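Local coordinates for phosphorylated carbohydrates phosphatase TM_1254 (Thermotoga maritima msb8, PDB 3KBB), which removes phosphate from phosphorylated carbohydrates such as erythrose 4-phosphate, fructose 6-phosphate and mannose 6-phosphate, using a divalent metal cation, at residues A[139-144]-A[169-174]. Residues are numbered along the deposited sequence; the frame is centred on the assembly and turned at random.
Sequences GKPDPE and GVEAAK. With SO4 (sulfate ion), chain D.
Lys140 NZ is held by three anionic partners: it donates to O4 of a sulfate ion at 2.9 Å and forms salt bridges with Asp7 and Glu164. The lysine chain is extended beyond CG, which carries the ammonium past the helix to these partners. On the way it runs over Gly169, with Lys140 CD 3.7 Å from Gly169 CA. An alanine in place of Lys140 would probably leave Asp7 and Glu164 without their shared positive partner, take one donor from the sulfate and open a gap over Gly169.

Farther along the loop, the backbone meets Ala172. A cis peptide bond precedes Pro141, and the carbonyl after its ring comes close to the helix, with Pro141 O 3.2 Å from Ala172 CA in a CA-H...O contact. Asp142 O lies 3.3 Å from Ala172 CB. Pro143 CB rests 3.5 Å from Ala172 O. On the outer side, the ring of Pro141 runs alongside the side chain of Glu171, with Pro141 CB 3.3 Å from Glu171 OE1.

Asp142 turns from helix 167-175 and caps the start of helix 144-153. Its OD1 accepts from Glu144 N at 2.8 Å through the anti lone pair.

The sulfate probably comes from the crystallisation liquor, but it is also bound by Asp9 N, Ser108 N and the hydroxyls of Thr107 and Thr109. It probably sits where substrate phosphate would. A lysine next to the nucleophile, here Asp7 by similarity, is characteristic of motif III of the HAD superfamily.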
ATOM      1  N   GLY A 139      -8.288   8.099   8.944  1.00 20.39           N
ATOM      2  CA  GLY A 139      -7.705   6.958   8.208  1.00 20.53           C
ATOM      3  C   GLY A 139      -7.429   5.779   9.142  1.00 20.02           C
ATOM      4  O   GLY A 139      -7.791   5.802  10.309  1.00 18.83           O
ATOM      5  N   LYS A 140      -6.808   4.735   8.603  1.00 21.69           N
ATOM      6  CA  LYS A 140      -6.448   3.533   9.407  1.00 21.72           C
ATOM      7  C   LYS A 140      -5.705   3.960  10.687  1.00 22.50           C
ATOM      8  O   LYS A 140      -4.851   4.877  10.601  1.00 25.44           O
ATOM      9  CB  LYS A 140      -5.575   2.605   8.571  1.00 22.15           C
ATOM     10  CG  LYS A 140      -6.191   2.175   7.261  1.00 23.65           C
ATOM     11  CD  LYS A 140      -5.178   1.448   6.381  1.00 24.28           C
ATOM     12  CE  LYS A 140      -5.805   1.097   5.046  1.00 27.34           C
ATOM     13  NZ  LYS A 140      -4.839   0.445   4.116  1.00 26.79           N
ATOM     14  N   PRO A 141      -5.983   3.328  11.858  1.00 21.35           N
ATOM     15  CA  PRO A 141      -6.796   2.123  12.060  1.00 20.82           C
ATOM     16  C   PRO A 141      -8.292   2.336  12.211  1.00 19.93           C
ATOM     17  O   PRO A 141      -9.015   1.384  12.535  1.00 19.88           O
ATOM     18  CB  PRO A 141      -6.195   1.524  13.345  1.00 20.69           C
ATOM     19  CG  PRO A 141      -5.850   2.746  14.166  1.00 22.23           C
ATOM     20  CD  PRO A 141      -5.410   3.795  13.150  1.00 23.01           C
ATOM     21  N   ASP A 142      -8.775   3.559  11.971  1.00 18.38           N
ATOM     22  CA  ASP A 142     -10.219   3.817  12.087  1.00 17.86           C
ATOM     23  C   ASP A 142     -10.903   2.935  11.000  1.00 16.87           C
ATOM     24  O   ASP A 142     -10.337   2.785   9.907  1.00 16.19           O
ATOM     25  CB  ASP A 142     -10.520   5.311  11.855  1.00 18.89           C
ATOM     26  CG  ASP A 142     -11.960   5.686  12.176  1.00 22.12           C
ATOM     27  OD1 ASP A 142     -12.858   5.192  11.477  1.00 17.67           O
ATOM     28  OD2 ASP A 142     -12.194   6.517  13.106  1.00 21.79           O
ATOM     29  N   PRO A 143     -12.051   2.291  11.328  1.00 17.24           N
ATOM     30  CA  PRO A 143     -12.711   1.439  10.306  1.00 17.18           C
ATOM     31  C   PRO A 143     -13.395   2.221   9.156  1.00 17.18           C
ATOM     32  O   PRO A 143     -13.858   1.572   8.193  1.00 16.15           O
ATOM     33  CB  PRO A 143     -13.758   0.682  11.121  1.00 17.57           C
ATOM     34  CG  PRO A 143     -14.050   1.661  12.278  1.00 17.73           C
ATOM     35  CD  PRO A 143     -12.737   2.198  12.627  1.00 17.55           C
ATOM     36  N   GLU A 144     -13.437   3.561   9.228  1.00 16.43           N
ATOM     37  CA  GLU A 144     -14.084   4.367   8.167  1.00 16.69           C
ATOM     38  C   GLU A 144     -13.817   3.889   6.723  1.00 16.82           C
ATOM     39  O   GLU A 144     -14.761   3.718   5.906  1.00 17.22           O
ATOM     40  CB  GLU A 144     -13.714   5.844   8.326  1.00 17.10           C
ATOM     41  CG  GLU A 144     -14.724   6.730   7.657  1.00 18.89           C
ATOM     42  CD  GLU A 144     -14.381   8.220   7.760  1.00 21.21           C
ATOM     43  OE1 GLU A 144     -13.648   8.593   8.695  1.00 20.32           O
ATOM     44  OE2 GLU A 144     -14.890   8.983   6.894  1.00 23.95           O
ATOM     45  N   GLY A 169      -3.989  -1.373   9.111  1.00 18.04           N
ATOM     46  CA  GLY A 169      -4.947  -1.855   8.050  1.00 16.22           C
ATOM     47  C   GLY A 169      -5.791  -3.037   8.554  1.00 16.48           C
ATOM     48  O   GLY A 169      -7.024  -3.105   8.415  1.00 16.33           O
ATOM     49  N   VAL A 170      -5.115  -3.994   9.168  1.00 14.44           N
ATOM     50  CA  VAL A 170      -5.840  -5.134   9.741  1.00 14.94           C
ATOM     51  C   VAL A 170      -6.788  -4.697  10.828  1.00 15.33           C
ATOM     52  O   VAL A 170      -7.928  -5.133  10.874  1.00 15.39           O
ATOM     53  CB  VAL A 170      -4.841  -6.209  10.242  1.00 14.24           C
ATOM     54  CG1 VAL A 170      -5.603  -7.319  11.009  1.00 15.92           C
ATOM     55  CG2 VAL A 170      -4.035  -6.787   9.052  1.00 15.49           C
ATOM     56  N   GLU A 171      -6.336  -3.807  11.713  1.00 14.74           N
ATOM     57  CA  GLU A 171      -7.216  -3.292  12.743  1.00 16.10           C
ATOM     58  C   GLU A 171      -8.460  -2.623  12.160  1.00 15.34           C
ATOM     59  O   GLU A 171      -9.576  -2.837  12.659  1.00 16.24           O
ATOM     60  CB  GLU A 171      -6.475  -2.290  13.638  1.00 16.28           C
ATOM     61  CG  GLU A 171      -5.432  -2.978  14.542  1.00 20.01           C
ATOM     62  CD  GLU A 171      -4.572  -1.985  15.335  1.00 21.75           C
ATOM     63  OE1 GLU A 171      -4.669  -0.763  15.091  1.00 24.94           O
ATOM     64  OE2 GLU A 171      -3.756  -2.450  16.178  1.00 27.01           O
ATOM     65  N   ALA A 172      -8.260  -1.836  11.101  1.00 14.80           N
ATOM     66  CA  ALA A 172      -9.360  -1.099  10.495  1.00 15.12           C
ATOM     67  C   ALA A 172     -10.417  -2.062   9.897  1.00 13.65           C
ATOM     68  O   ALA A 172     -11.647  -1.904  10.148  1.00 14.20           O
ATOM     69  CB  ALA A 172      -8.824  -0.145   9.432  1.00 16.41           C
ATOM     70  N   ALA A 173      -9.943  -3.065   9.163  1.00 14.39           N
ATOM     71  CA  ALA A 173     -10.875  -4.011   8.549  1.00 15.19           C
ATOM     72  C   ALA A 173     -11.601  -4.801   9.643  1.00 15.23           C
ATOM     73  O   ALA A 173     -12.808  -4.987   9.573  1.00 16.87           O
ATOM     74  CB  ALA A 173     -10.169  -4.968   7.594  1.00 16.53           C
ATOM     75  N   LYS A 174     -10.873  -5.255  10.646  1.00 16.16           N
ATOM     76  CA  LYS A 174     -11.508  -5.976  11.771  1.00 17.43           C
ATOM     77  C   LYS A 174     -12.577  -5.131  12.500  1.00 18.18           C
ATOM     78  O   LYS A 174     -13.704  -5.615  12.795  1.00 18.63           O
ATOM     79  CB  LYS A 174     -10.424  -6.407  12.756  1.00 19.29           C
ATOM     80  CG  LYS A 174     -10.852  -7.457  13.780  1.00 23.62           C
ATOM     81  CD  LYS A 174     -10.882  -8.880  13.184  1.00 30.28           C
ATOM     82  CE  LYS A 174     -11.223  -9.916  14.287  1.00 30.68           C
ATOM     83  NZ  LYS A 174     -10.626  -9.375  15.536  1.00 36.16           N
TER
HETATM   84  S   SO4 D 226      -1.870   1.946   1.412  0.50 27.07           S
HETATM   85  O1  SO4 D 226      -2.124   1.234   0.150  0.50 14.21           O
HETATM   86  O2  SO4 D 226      -0.672   1.417   2.057  0.50 20.72           O
HETATM   87  O3  SO4 D 226      -1.534   3.361   1.137  0.50 24.57           O
HETATM   88  O4  SO4 D 226      -2.992   1.848   2.408  0.50 20.48           O